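Local coordinates for hypothetical protein (Ruminococcus gnavus, PDB 4GL6), which is of unknown function but belongs to the DUF5037 family and folds as a mixed alpha-beta protein with two separate four-stranded sheets, at residues Asn37-Ala42 and Glu55-Asn60; Tyr181-Ser186 and Glu211-Phe216; Gln174-Val179 and Gly217-Tyr222; Tyr18-Glu23 and Ser46-Lys51. All coordinates share one frame; numbering follows the deposited sequence.

Contact 1: Asn37-Ala42 and Glu55-Asn60; sequences NGAIYA and EGSYFN
Asn37 and Asn60 meet at the open ends of an antiparallel hairpin formed by strands 40-46 and 54-59, where a side-chain amide continues the ladder past the last backbone pair. From CB, which leans toward the partner strand, the Asn37 chain leads to CG, held anti to the backbone N (chi1 -169°) and lying 3.4 Å from Asn60 O. One branch carries ND2, which donates to Asn60 O at 2.7 Å, the acceptor lying in the Asn37 amide plane. ND2 also comes close to Phe59 CE1 and CZ, with the amide turned 32° from the ring. The other branch, OD1, is taken by Gln29 NE2. The ring edge of Phe59 also meets the backbone, CE1 lying 3.3 Å from Asn37 O.

Further along, Ile40 and Tyr58 form a hydrogen-bonded pair, Ile40 N to Tyr58 O at 2.7 Å and Tyr58 N to Ile40 O at 2.8 Å, and Ala42 and Gly56 repeat the pattern. Between them the non-hydrogen-bonded pair Tyr41 and Ser57 brings Ser57 OG to 3.6 Å from Tyr41 CE1. On the face bearing Ile40, Ala42 and Tyr58, Ile40 CD1 reaches Asn60 CB at 3.7 Å, and Ala42 CB lies 4.2 Å from Tyr58 CE1. Helix 6-18 covers this face through Ile6, Ile10 and Leu14.

The chemistry is thus divided: backbone bonds set the register, one face is largely apolar and buried against a helix, and the Asn37 amide, with each branch bonded, ties the incoming loop to the residue that follows strand 54-59.

Contact 2: Tyr181-Ser186 and Glu211-Phe216; sequences YLDHKS and EGQPYF
Two torsions of Gln213 bring its amide to Asp183: CG lies anti to the carbonyl carbon, and chi2 of -78° then swings CD out of the extended path. Asp183 answers with chi1 of 68°, which sets CG between its own backbone N and carbonyl carbon. The two side chains cross at about a right angle, and Gln213 NE2 donates to Asp183 OD2 at 2.7 Å, meeting that oxygen nearly along its C-O axis, with the carboxylate and amide planes 36° apart. The other end of the amide, OE1, receives a weak bond from Asp183 N at 3.5 Å.

Asp183 is the N-cap of helix 184-194. Its OD1 accepts from Ser186 N at 3.1 Å, while OD2 also takes Ser186 OG, both donors standing above the carboxylate plane. The aliphatic part of Gln213 crosses Leu182 at about a right angle, Gln213 CG lying 3.5 Å from Leu182 CD2. Beside this, Tyr181 N donates to Pro214 O at 2.9 Å, and Pro214 CG packs on Tyr181 CB at 4.2 Å. The phenol of Tyr181 points elsewhere, its OH bonded to Glu159.

The Asp183 carboxylate therefore does double duty, capping a helix and anchoring the loop before strand 215-220. Three donors share its two oxygens, and together with the helix N-terminus they would be expected to favour its charged form.

Contact 3: Gln174-Val179 and Gly217-Tyr222; sequences QALLYV and GTIMRY
An antiparallel ladder joins strand 175-182 to strand 215-220, an edge strand of the mixed sheet, and pairs Gln174-Val179 with Gly217-Tyr222. Ala175 with Met220 (selenomethionine) and Leu177 with Thr218 are the hydrogen-bonded pairs; in the former, Met220 N reaches Ala175 O at 3.0 Å. Between them Leu176 and Ile219 form a non-hydrogen-bonded pair whose side chains lie side by side and point the same way, Leu176 CG 3.9 Å from Ile219 CG1.

Past the last backbone pair, Gln174 takes over with its side chain. CG is anti to the backbone N (chi1 -177°), the chain runs on extended, and OE1 accepts Tyr222 N at 3.2 Å, in the amide plane and on a lone pair. Its NE2 bonds to Thr138 OG1, while Ile219 CD1 packs 3.9 Å from Gln174 CD. At the other end, Gly217 CA sits 3.8 Å from Tyr178 CD2.

Strand 140-147 flanks strand 175-182 on the side away from strand 215-220. Helix 156-171 lies against the Ala175, Leu177 and Met220 face through Tyr163, Tyr167 and Arg168, and on the other face Tyr178 stacks with Trp143 of strand 140-147.

Contact 4: Tyr18-Glu23 and Ser46-Lys51; sequences YGEEFE and SKNDPK
Glu20 reaches toward the turn that follows strand 40-46, placing OE1 3.5 Å from Ser46 CB and accepting a weak bond from Asn48 ND2 at 3.1 Å. The Glu20 carboxylate and Asn48 amide planes lie 19° apart; the other Glu20 oxygen, OE2, is bonded to Tyr75 OH. Glu21 contributes mainly backbone: its O accepts Lys47 N at 3.0 Å in a nearly straight bond (173°), while the aliphatic parts of the two side chains touch, CG to CG 3.8 Å. Phe22 forms the non-hydrogen-bonded pair with Ser46, and its ring carbon CE2 lies 3.8 Å from Ser46 CB. Glu23 points toward the turn with its chain extended, CG anti to N (chi1 -175°), and its OE1 makes a salt bridge with Lys47 NZ at 2.8 Å, the ammonium standing above the carboxylate plane.

Ser46 to Asp49 is a type I turn, closed by Asp49 N to Ser46 O at 3.0 Å, so Lys47 and Asn48 are the corner residues that face residues 20-23. The contact lies where helix 6-18 gives way to strand 22-28, an edge strand of the antiparallel sheet beside strand 40-46. Leu14 of that helix touches Phe22, whose ring also meets Tyr75 edge-to-face at the start of helix 75-95.

The four contacts fall into two pairs, one for each sheet. Contacts 1 and 4 both reach the antiparallel sheet: strand 40-46 starts within contact 1 and ends in the turn of contact 4, and their centres lie 19 Å apart. Contacts 2 and 3 share strands 175-182 and 215-220 and follow each other along one ladder, joined by a probable hydrogen bond from Val179 N to Phe216 O at 2.8 Å. Between the sheets the contacts do not touch; contacts 2 and 4 come within about 14 Å at their nearest atoms. No active site is known; a glycerol, probably from crystallisation, binds Glu55 of contact 1.

Contact 1: Asn37-Ala42 and Glu55-Asn60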
loop_
_atom_site.group_PDB
_atom_site.type_symbol
_atom_site.label_atom_id
_atom_site.label_comp_id
_atom_site.label_asym_id
_atom_site.label_seq_id
_atom_site.Cartn_x
_atom_site.Cartn_y
_atom_site.Cartn_z
ATOM N N ASN A 37 -26.333 6.385 -9.367
ATOM C CA ASN A 37 -25.844 5.067 -9.013
ATOM C C ASN A 37 -24.423 4.922 -9.566
ATOM O O ASN A 37 -24.126 4.046 -10.389
ATOM C CB ASN A 37 -26.816 3.988 -9.529
ATOM C CG ASN A 37 -26.518 2.585 -8.985
ATOM O OD1 ASN A 37 -25.873 2.412 -7.948
ATOM N ND2 ASN A 37 -27.017 1.577 -9.687
ATOM N N GLY A 38 -23.543 5.805 -9.098
ATOM C CA GLY A 38 -22.138 5.759 -9.464
ATOM C C GLY A 38 -21.382 4.570 -8.879
ATOM O O GLY A 38 -21.945 3.730 -8.167
ATOM N N ALA A 39 -20.087 4.516 -9.181
ATOM C CA ALA A 39 -19.215 3.452 -8.696
ATOM C C ALA A 39 -19.170 3.406 -7.155
ATOM O O ALA A 39 -19.254 4.460 -6.493
ATOM C CB ALA A 39 -17.803 3.643 -9.251
ATOM N N ILE A 40 -19.076 2.190 -6.607
ATOM C CA ILE A 40 -18.961 1.942 -5.173
ATOM C C ILE A 40 -17.509 1.592 -4.894
ATOM O O ILE A 40 -16.989 0.621 -5.465
ATOM C CB ILE A 40 -19.840 0.770 -4.696
ATOM C CG1 ILE A 40 -21.316 1.043 -4.965
ATOM C CG2 ILE A 40 -19.672 0.553 -3.193
ATOM C CD1 ILE A 40 -22.199 -0.159 -4.663
ATOM N N TYR A 41 -16.875 2.360 -4.005
ATOM C CA TYR A 41 -15.474 2.157 -3.589
ATOM C C TYR A 41 -15.481 1.543 -2.175
ATOM O O TYR A 41 -15.819 2.207 -1.214
ATOM C CB TYR A 41 -14.674 3.474 -3.677
ATOM C CG TYR A 41 -14.645 4.056 -5.091
ATOM C CD1 TYR A 41 -13.686 3.634 -6.025
ATOM C CD2 TYR A 41 -15.587 5.027 -5.500
ATOM C CE1 TYR A 41 -13.670 4.162 -7.315
ATOM C CE2 TYR A 41 -15.580 5.556 -6.789
ATOM C CZ TYR A 41 -14.625 5.126 -7.694
ATOM O OH TYR A 41 -14.620 5.646 -8.980
ATOM N N ALA A 42 -15.081 0.281 -2.087
ATOM C CA ALA A 42 -15.113 -0.514 -0.865
ATOM C C ALA A 42 -13.728 -0.784 -0.267
ATOM O O ALA A 42 -12.858 -1.291 -0.981
ATOM C CB ALA A 42 -15.770 -1.859 -1.197
ATOM N N GLU A 55 -8.608 -1.477 -1.518
ATOM C CA GLU A 55 -9.792 -0.890 -2.143
ATOM C C GLU A 55 -10.195 -1.679 -3.381
ATOM O O GLU A 55 -9.357 -2.214 -4.088
ATOM C CB GLU A 55 -9.577 0.589 -2.477
ATOM C CG GLU A 55 -10.862 1.368 -2.689
ATOM C CD GLU A 55 -10.621 2.855 -2.899
ATOM O OE1 GLU A 55 -10.005 3.191 -3.939
ATOM O OE2 GLU A 55 -11.076 3.685 -2.046
ATOM N N GLY A 56 -11.504 -1.780 -3.581
ATOM C CA GLY A 56 -12.132 -2.438 -4.721
ATOM C C GLY A 56 -13.212 -1.511 -5.265
ATOM O O GLY A 56 -13.792 -0.715 -4.529
ATOM N N SER A 57 -13.489 -1.642 -6.553
ATOM C CA SER A 57 -14.406 -0.783 -7.275
ATOM C C SER A 57 -15.560 -1.676 -7.797
ATOM O O SER A 57 -15.297 -2.652 -8.486
ATOM C CB SER A 57 -13.596 -0.124 -8.388
ATOM O OG SER A 57 -14.266 0.982 -8.924
ATOM N N TYR A 58 -16.814 -1.366 -7.429
ATOM C CA TYR A 58 -18.010 -2.161 -7.814
ATOM C C TYR A 58 -19.171 -1.284 -8.316
ATOM O O TYR A 58 -19.174 -0.074 -8.121
ATOM C CB TYR A 58 -18.515 -3.016 -6.615
ATOM C CG TYR A 58 -17.484 -3.972 -6.043
ATOM C CD1 TYR A 58 -16.557 -3.547 -5.096
ATOM C CD2 TYR A 58 -17.414 -5.311 -6.466
ATOM C CE1 TYR A 58 -15.581 -4.419 -4.584
ATOM C CE2 TYR A 58 -16.443 -6.198 -5.961
ATOM C CZ TYR A 58 -15.530 -5.757 -5.021
ATOM O OH TYR A 58 -14.563 -6.595 -4.512
ATOM N N PHE A 59 -20.128 -1.919 -8.996
ATOM C CA PHE A 59 -21.375 -1.283 -9.468
ATOM C C PHE A 59 -22.516 -2.192 -9.018
ATOM O O PHE A 59 -22.428 -3.408 -9.197
ATOM C CB PHE A 59 -21.367 -1.093 -10.991
ATOM C CG PHE A 59 -22.674 -0.607 -11.563
ATOM C CD1 PHE A 59 -23.006 0.750 -11.540
ATOM C CD2 PHE A 59 -23.579 -1.510 -12.162
ATOM C CE1 PHE A 59 -24.218 1.188 -12.086
ATOM C CE2 PHE A 59 -24.788 -1.069 -12.711
ATOM C CZ PHE A 59 -25.103 0.282 -12.671
ATOM N N ASN A 60 -23.549 -1.597 -8.417
ATOM C CA ASN A 60 -24.702 -2.327 -7.895
ATOM C C ASN A 60 -25.930 -1.932 -8.713
ATOM O O ASN A 60 -26.378 -0.795 -8.584
ATOM C CB ASN A 60 -24.912 -2.001 -6.416
ATOM C CG ASN A 60 -26.037 -2.793 -5.795
ATOM O OD1 ASN A 60 -26.027 -4.021 -5.801
ATOM N ND2 ASN A 60 -26.998 -2.096 -5.235
#

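Contact 2: Tyr181-Ser186 and Glu211-Phe216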
loop_
_atom_site.group_PDB
_atom_site.type_symbol
_atom_site.label_atom_id
_atom_site.label_comp_id
_atom_site.label_asym_id
_atom_site.label_seq_id
_atom_site.Cartn_x
_atom_site.Cartn_y
_atom_site.Cartn_z
ATOM N N TYR A 181 9.263 8.633 11.135
ATOM C CA TYR A 181 9.751 8.280 12.485
ATOM C C TYR A 181 8.867 9.013 13.509
ATOM O O TYR A 181 9.178 10.117 13.965
ATOM C CB TYR A 181 11.217 8.635 12.635
ATOM C CG TYR A 181 12.112 7.835 11.705
ATOM C CD1 TYR A 181 12.427 8.301 10.424
ATOM C CD2 TYR A 181 12.642 6.613 12.098
ATOM C CE1 TYR A 181 13.256 7.571 9.570
ATOM C CE2 TYR A 181 13.469 5.868 11.249
ATOM C CZ TYR A 181 13.785 6.358 9.987
ATOM O OH TYR A 181 14.603 5.613 9.146
ATOM N N LEU A 182 7.744 8.380 13.837
ATOM C CA LEU A 182 6.737 8.939 14.734
ATOM C C LEU A 182 7.046 8.685 16.206
ATOM O O LEU A 182 7.648 7.672 16.561
ATOM C CB LEU A 182 5.372 8.303 14.441
ATOM C CG LEU A 182 4.812 8.366 13.025
ATOM C CD1 LEU A 182 3.474 7.652 13.013
ATOM C CD2 LEU A 182 4.629 9.809 12.586
ATOM N N ASP A 183 6.609 9.606 17.058
ATOM C CA ASP A 183 6.725 9.422 18.504
ATOM C C ASP A 183 5.701 8.331 18.877
ATOM O O ASP A 183 4.714 8.110 18.137
ATOM C CB ASP A 183 6.531 10.744 19.275
ATOM C CG ASP A 183 5.099 11.279 19.203
ATOM O OD1 ASP A 183 4.229 10.863 20.028
ATOM O OD2 ASP A 183 4.859 12.133 18.323
ATOM N N HIS A 184 5.938 7.673 20.014
ATOM C CA HIS A 184 5.107 6.546 20.484
ATOM C C HIS A 184 3.612 6.787 20.453
ATOM O O HIS A 184 2.881 6.052 19.781
ATOM C CB HIS A 184 5.575 6.062 21.866
ATOM C CG HIS A 184 4.832 4.844 22.373
ATOM N ND1 HIS A 184 4.911 3.638 21.774
ATOM C CD2 HIS A 184 3.974 4.687 23.470
ATOM C CE1 HIS A 184 4.137 2.755 22.455
ATOM N NE2 HIS A 184 3.572 3.403 23.493
ATOM N N LYS A 185 3.148 7.829 21.138
ATOM C CA LYS A 185 1.703 8.110 21.182
ATOM C C LYS A 185 1.139 8.410 19.772
ATOM O O LYS A 185 0.066 7.917 19.413
ATOM C CB LYS A 185 1.379 9.176 22.242
ATOM C CG LYS A 185 1.748 8.701 23.658
ATOM C CD LYS A 185 1.225 9.573 24.798
ATOM C CE LYS A 185 1.616 9.010 26.151
ATOM N NZ LYS A 185 0.964 9.721 27.278
ATOM N N SER A 186 1.878 9.170 18.969
ATOM C CA SER A 186 1.466 9.425 17.576
ATOM C C SER A 186 1.339 8.158 16.782
ATOM O O SER A 186 0.379 7.996 16.030
ATOM C CB SER A 186 2.436 10.343 16.829
ATOM O OG SER A 186 2.076 11.672 17.076
ATOM N N GLU A 211 1.658 15.223 10.675
ATOM C CA GLU A 211 2.206 16.548 10.294
ATOM C C GLU A 211 3.352 16.969 11.201
ATOM O O GLU A 211 3.225 16.886 12.417
ATOM C CB GLU A 211 1.135 17.654 10.377
ATOM C CG GLU A 211 1.469 19.004 9.724
ATOM C CD GLU A 211 0.866 19.186 8.319
ATOM O OE1 GLU A 211 -0.364 19.000 8.142
ATOM O OE2 GLU A 211 1.609 19.557 7.382
ATOM N N GLY A 212 4.469 17.399 10.605
ATOM C CA GLY A 212 5.633 17.869 11.353
ATOM C C GLY A 212 6.573 16.789 11.842
ATOM O O GLY A 212 7.720 17.089 12.148
ATOM N N GLN A 213 6.107 15.542 11.925
ATOM C CA GLN A 213 6.938 14.406 12.349
ATOM C C GLN A 213 8.045 14.215 11.292
ATOM O O GLN A 213 7.782 14.390 10.094
ATOM C CB GLN A 213 6.095 13.122 12.458
ATOM C CG GLN A 213 4.984 13.139 13.512
ATOM C CD GLN A 213 5.446 12.925 14.941
ATOM O OE1 GLN A 213 6.579 12.545 15.230
ATOM N NE2 GLN A 213 4.534 13.125 15.846
ATOM N N PRO A 214 9.267 13.853 11.728
ATOM C CA PRO A 214 10.352 13.680 10.769
ATOM C C PRO A 214 10.132 12.491 9.855
ATOM O O PRO A 214 9.709 11.428 10.322
ATOM C CB PRO A 214 11.577 13.444 11.659
ATOM C CG PRO A 214 11.032 12.856 12.906
ATOM C CD PRO A 214 9.687 13.497 13.099
ATOM N N TYR A 215 10.390 12.687 8.561
ATOM C CA TYR A 215 10.268 11.625 7.585
ATOM C C TYR A 215 11.260 11.774 6.449
ATOM O O TYR A 215 11.777 12.853 6.188
ATOM C CB TYR A 215 8.840 11.537 7.040
ATOM C CG TYR A 215 8.533 12.466 5.892
ATOM C CD1 TYR A 215 8.363 13.824 6.099
ATOM C CD2 TYR A 215 8.418 11.971 4.585
ATOM C CE1 TYR A 215 8.087 14.665 5.029
ATOM C CE2 TYR A 215 8.150 12.793 3.507
ATOM C CZ TYR A 215 7.982 14.143 3.735
ATOM O OH TYR A 215 7.693 14.953 2.670
ATOM N N PHE A 216 11.512 10.656 5.789
ATOM C CA PHE A 216 12.421 10.578 4.669
ATOM C C PHE A 216 11.608 10.066 3.488
ATOM O O PHE A 216 10.996 9.010 3.598
ATOM C CB PHE A 216 13.558 9.622 5.014
ATOM C CG PHE A 216 14.488 9.324 3.872
ATOM C CD1 PHE A 216 15.327 10.308 3.372
ATOM C CD2 PHE A 216 14.565 8.039 3.335
ATOM C CE1 PHE A 216 16.218 10.030 2.331
ATOM C CE2 PHE A 216 15.458 7.748 2.300
ATOM C CZ PHE A 216 16.283 8.748 1.793
#

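Contact 3: Gln174-Val179 and Gly217-Tyr222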
loop_
_atom_site.group_PDB
_atom_site.type_symbol
_atom_site.label_atom_id
_atom_site.label_comp_id
_atom_site.label_asym_id
_atom_site.label_seq_id
_atom_site.Cartn_x
_atom_site.Cartn_y
_atom_site.Cartn_z
ATOM N N GLN A 174 11.507 0.960 -10.794
ATOM C CA GLN A 174 11.312 2.292 -10.218
ATOM C C GLN A 174 10.313 2.184 -9.054
ATOM O O GLN A 174 9.210 1.665 -9.234
ATOM C CB GLN A 174 10.857 3.315 -11.276
ATOM C CG GLN A 174 10.707 4.721 -10.715
ATOM C CD GLN A 174 10.660 5.859 -11.715
ATOM O OE1 GLN A 174 11.661 6.182 -12.384
ATOM N NE2 GLN A 174 9.522 6.549 -11.749
ATOM N N ALA A 175 10.725 2.636 -7.866
ATOM C CA ALA A 175 9.858 2.622 -6.672
ATOM C C ALA A 175 10.240 3.721 -5.682
ATOM O O ALA A 175 11.402 4.135 -5.646
ATOM C CB ALA A 175 9.907 1.258 -5.989
ATOM N N LEU A 176 9.259 4.176 -4.890
ATOM C CA LEU A 176 9.447 5.234 -3.885
ATOM C C LEU A 176 9.393 4.653 -2.469
ATOM O O LEU A 176 8.698 3.658 -2.219
ATOM C CB LEU A 176 8.381 6.330 -4.010
ATOM C CG LEU A 176 8.492 7.182 -5.279
ATOM C CD1 LEU A 176 8.005 6.413 -6.500
ATOM C CD2 LEU A 176 7.745 8.492 -5.152
ATOM N N LEU A 177 10.124 5.295 -1.556
ATOM C CA LEU A 177 10.152 4.935 -0.127
ATOM C C LEU A 177 9.878 6.175 0.711
ATOM O O LEU A 177 10.509 7.220 0.496
ATOM C CB LEU A 177 11.519 4.394 0.273
ATOM C CG LEU A 177 11.719 3.955 1.738
ATOM C CD1 LEU A 177 10.695 2.925 2.199
ATOM C CD2 LEU A 177 13.123 3.403 1.930
ATOM N N TYR A 178 8.947 6.042 1.660
ATOM C CA TYR A 178 8.624 7.086 2.644
ATOM C C TYR A 178 8.738 6.424 4.033
ATOM O O TYR A 178 8.146 5.360 4.255
ATOM C CB TYR A 178 7.221 7.642 2.409
ATOM C CG TYR A 178 6.989 8.246 1.034
ATOM C CD1 TYR A 178 6.506 7.466 -0.042
ATOM C CD2 TYR A 178 7.202 9.590 0.803
ATOM C CE1 TYR A 178 6.282 8.021 -1.308
ATOM C CE2 TYR A 178 6.977 10.157 -0.450
ATOM C CZ TYR A 178 6.515 9.376 -1.502
ATOM O OH TYR A 178 6.298 9.937 -2.738
ATOM N N VAL A 179 9.557 6.982 4.919
ATOM C CA VAL A 179 9.736 6.431 6.266
ATOM C C VAL A 179 9.496 7.542 7.242
ATOM O O VAL A 179 10.264 8.501 7.280
ATOM C CB VAL A 179 11.140 5.822 6.494
ATOM C CG1 VAL A 179 11.225 5.216 7.896
ATOM C CG2 VAL A 179 11.421 4.749 5.444
ATOM N N GLY A 217 11.634 10.821 2.380
ATOM C CA GLY A 217 10.926 10.505 1.141
ATOM C C GLY A 217 11.902 10.500 -0.010
ATOM O O GLY A 217 12.598 11.496 -0.235
ATOM N N THR A 218 11.987 9.384 -0.729
ATOM C CA THR A 218 12.919 9.289 -1.858
ATOM C C THR A 218 12.400 8.320 -2.898
ATOM O O THR A 218 11.371 7.670 -2.697
ATOM C CB THR A 218 14.357 8.877 -1.399
ATOM O OG1 THR A 218 15.314 9.175 -2.429
ATOM C CG2 THR A 218 14.442 7.398 -1.015
ATOM N N ILE A 219 13.147 8.232 -3.990
ATOM C CA ILE A 219 12.842 7.385 -5.110
ATOM C C ILE A 219 14.122 6.746 -5.628
ATOM O O ILE A 219 15.211 7.353 -5.559
ATOM C CB ILE A 219 12.196 8.229 -6.239
ATOM C CG1 ILE A 219 11.715 7.328 -7.393
ATOM C CG2 ILE A 219 13.142 9.329 -6.743
ATOM C CD1 ILE A 219 11.003 8.069 -8.504
HETATM N N MSE A 220 14.001 5.498 -6.067
HETATM C CA MSE A 220 15.084 4.803 -6.791
HETATM C C MSE A 220 14.489 4.742 -8.180
HETATM O O MSE A 220 13.462 4.076 -8.390
HETATM C CB MSE A 220 15.401 3.412 -6.260
HETATM C CG MSE A 220 16.485 2.720 -7.090
HETATM SE SE MSE A 220 17.281 1.190 -6.233
HETATM C CE MSE A 220 18.245 2.031 -4.781
ATOM N N ARG A 221 15.107 5.475 -9.101
ATOM C CA ARG A 221 14.601 5.592 -10.461
ATOM C C ARG A 221 14.931 4.390 -11.285
ATOM O O ARG A 221 15.806 3.605 -10.937
ATOM C CB ARG A 221 15.142 6.849 -11.146
ATOM C CG ARG A 221 14.660 8.089 -10.447
ATOM C CD ARG A 221 15.145 9.353 -11.112
ATOM N NE ARG A 221 14.575 10.497 -10.423
ATOM C CZ ARG A 221 13.316 10.922 -10.544
ATOM N NH1 ARG A 221 12.431 10.308 -11.351
ATOM N NH2 ARG A 221 12.920 11.976 -9.830
ATOM N N TYR A 222 14.213 4.287 -12.398
ATOM C CA TYR A 222 14.375 3.234 -13.363
ATOM C C TYR A 222 15.807 3.244 -13.875
ATOM O O TYR A 222 16.329 4.311 -14.234
ATOM C CB TYR A 222 13.376 3.440 -14.504
ATOM C CG TYR A 222 13.300 2.296 -15.440
ATOM C CD1 TYR A 222 12.465 1.206 -15.164
ATOM C CD2 TYR A 222 14.072 2.271 -16.597
ATOM C CE1 TYR A 222 12.397 0.131 -16.027
ATOM C CE2 TYR A 222 14.004 1.197 -17.466
ATOM C CZ TYR A 222 13.171 0.128 -17.173
ATOM O OH TYR A 222 13.107 -0.928 -18.036
#

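Contact 4: Tyr18-Glu23 and Ser46-Lys51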
loop_
_atom_site.group_PDB
_atom_site.type_symbol
_atom_site.label_atom_id
_atom_site.label_comp_id
_atom_site.label_asym_id
_atom_site.label_seq_id
_atom_site.Cartn_x
_atom_site.Cartn_y
_atom_site.Cartn_z
ATOM N N TYR A 18 -12.062 -16.188 -4.555
ATOM C CA TYR A 18 -10.703 -16.476 -4.046
ATOM C C TYR A 18 -10.494 -17.541 -2.947
ATOM O O TYR A 18 -9.346 -17.780 -2.567
ATOM C CB TYR A 18 -10.057 -15.131 -3.631
ATOM C CG TYR A 18 -9.992 -14.113 -4.759
ATOM C CD1 TYR A 18 -9.281 -14.396 -5.926
ATOM C CD2 TYR A 18 -10.615 -12.868 -4.665
ATOM C CE1 TYR A 18 -9.203 -13.485 -6.971
ATOM C CE2 TYR A 18 -10.539 -11.942 -5.711
ATOM C CZ TYR A 18 -9.827 -12.262 -6.863
ATOM O OH TYR A 18 -9.711 -11.395 -7.914
ATOM N N GLY A 19 -11.555 -18.162 -2.419
ATOM C CA GLY A 19 -11.417 -19.247 -1.409
ATOM C C GLY A 19 -11.412 -18.865 0.068
ATOM O O GLY A 19 -11.978 -19.588 0.884
ATOM N N GLU A 20 -10.757 -17.752 0.407
ATOM C CA GLU A 20 -10.706 -17.221 1.780
ATOM C C GLU A 20 -11.962 -16.425 2.060
ATOM O O GLU A 20 -12.725 -16.133 1.143
ATOM C CB GLU A 20 -9.570 -16.214 1.931
ATOM C CG GLU A 20 -8.193 -16.725 1.634
ATOM C CD GLU A 20 -7.179 -15.614 1.721
ATOM O OE1 GLU A 20 -7.182 -14.846 2.713
ATOM O OE2 GLU A 20 -6.373 -15.519 0.783
ATOM N N GLU A 21 -12.147 -16.030 3.319
ATOM C CA GLU A 21 -13.259 -15.148 3.692
ATOM C C GLU A 21 -12.710 -13.731 3.902
ATOM O O GLU A 21 -11.541 -13.541 4.284
ATOM C CB GLU A 21 -14.107 -15.661 4.863
ATOM C CG GLU A 21 -13.376 -16.105 6.115
ATOM C CD GLU A 21 -14.318 -16.627 7.199
ATOM O OE1 GLU A 21 -15.549 -16.473 7.082
ATOM O OE2 GLU A 21 -13.825 -17.203 8.188
ATOM N N PHE A 22 -13.571 -12.758 3.603
ATOM C CA PHE A 22 -13.247 -11.340 3.616
ATOM C C PHE A 22 -14.300 -10.554 4.376
ATOM O O PHE A 22 -15.388 -11.057 4.646
ATOM C CB PHE A 22 -13.237 -10.783 2.183
ATOM C CG PHE A 22 -12.209 -11.401 1.274
ATOM C CD1 PHE A 22 -12.411 -12.673 0.718
ATOM C CD2 PHE A 22 -11.057 -10.688 0.913
ATOM C CE1 PHE A 22 -11.462 -13.246 -0.133
ATOM C CE2 PHE A 22 -10.112 -11.249 0.059
ATOM C CZ PHE A 22 -10.309 -12.533 -0.464
ATOM N N GLU A 23 -13.948 -9.310 4.698
ATOM C CA GLU A 23 -14.827 -8.370 5.383
ATOM C C GLU A 23 -14.689 -7.021 4.671
ATOM O O GLU A 23 -13.583 -6.611 4.332
ATOM C CB GLU A 23 -14.438 -8.260 6.872
ATOM C CG GLU A 23 -15.366 -7.394 7.729
ATOM C CD GLU A 23 -14.992 -7.340 9.213
ATOM O OE1 GLU A 23 -13.986 -7.953 9.635
ATOM O OE2 GLU A 23 -15.718 -6.668 9.976
ATOM N N SER A 46 -8.955 -9.331 4.051
ATOM C CA SER A 46 -9.111 -10.785 4.093
ATOM C C SER A 46 -8.944 -11.091 5.586
ATOM O O SER A 46 -8.121 -10.445 6.254
ATOM C CB SER A 46 -8.075 -11.524 3.232
ATOM O OG SER A 46 -6.781 -11.543 3.809
ATOM N N LYS A 47 -9.723 -12.038 6.120
ATOM C CA LYS A 47 -9.618 -12.400 7.546
ATOM C C LYS A 47 -8.196 -12.861 7.880
ATOM O O LYS A 47 -7.731 -12.615 8.978
ATOM C CB LYS A 47 -10.653 -13.465 7.955
ATOM C CG LYS A 47 -12.125 -13.030 7.958
ATOM C CD LYS A 47 -12.475 -11.987 9.014
ATOM C CE LYS A 47 -13.987 -11.795 9.091
ATOM N NZ LYS A 47 -14.382 -10.714 10.031
ATOM N N ASN A 48 -7.518 -13.496 6.920
ATOM C CA ASN A 48 -6.122 -13.928 7.089
ATOM C C ASN A 48 -5.076 -12.829 7.100
ATOM O O ASN A 48 -3.971 -13.093 7.528
ATOM C CB ASN A 48 -5.730 -14.954 6.020
ATOM C CG ASN A 48 -6.546 -16.215 6.109
ATOM O OD1 ASN A 48 -7.067 -16.569 7.174
ATOM N ND2 ASN A 48 -6.671 -16.906 4.984
ATOM N N ASP A 49 -5.400 -11.627 6.618
ATOM C CA ASP A 49 -4.471 -10.458 6.615
ATOM C C ASP A 49 -5.271 -9.228 7.070
ATOM O O ASP A 49 -5.310 -8.199 6.400
ATOM C CB ASP A 49 -3.887 -10.295 5.200
ATOM C CG ASP A 49 -2.663 -9.395 5.139
ATOM O OD1 ASP A 49 -2.158 -8.893 6.182
ATOM O OD2 ASP A 49 -2.198 -9.218 4.000
ATOM N N PRO A 50 -5.878 -9.328 8.256
ATOM C CA PRO A 50 -6.834 -8.324 8.709
ATOM C C PRO A 50 -6.332 -6.914 8.994
ATOM O O PRO A 50 -7.165 -6.018 9.088
ATOM C CB PRO A 50 -7.375 -8.946 10.000
ATOM C CG PRO A 50 -6.200 -9.668 10.564
ATOM C CD PRO A 50 -5.404 -10.157 9.387
ATOM N N LYS A 51 -5.024 -6.713 9.144
ATOM C CA LYS A 51 -4.497 -5.377 9.461
ATOM C C LYS A 51 -4.209 -4.509 8.219
ATOM O O LYS A 51 -3.963 -3.322 8.389
ATOM C CB LYS A 51 -3.217 -5.491 10.298
ATOM C CG LYS A 51 -3.316 -6.284 11.599
ATOM C CD LYS A 51 -3.990 -5.539 12.756
ATOM C CE LYS A 51 -3.929 -6.373 14.042
ATOM N NZ LYS A 51 -4.275 -5.615 15.277
#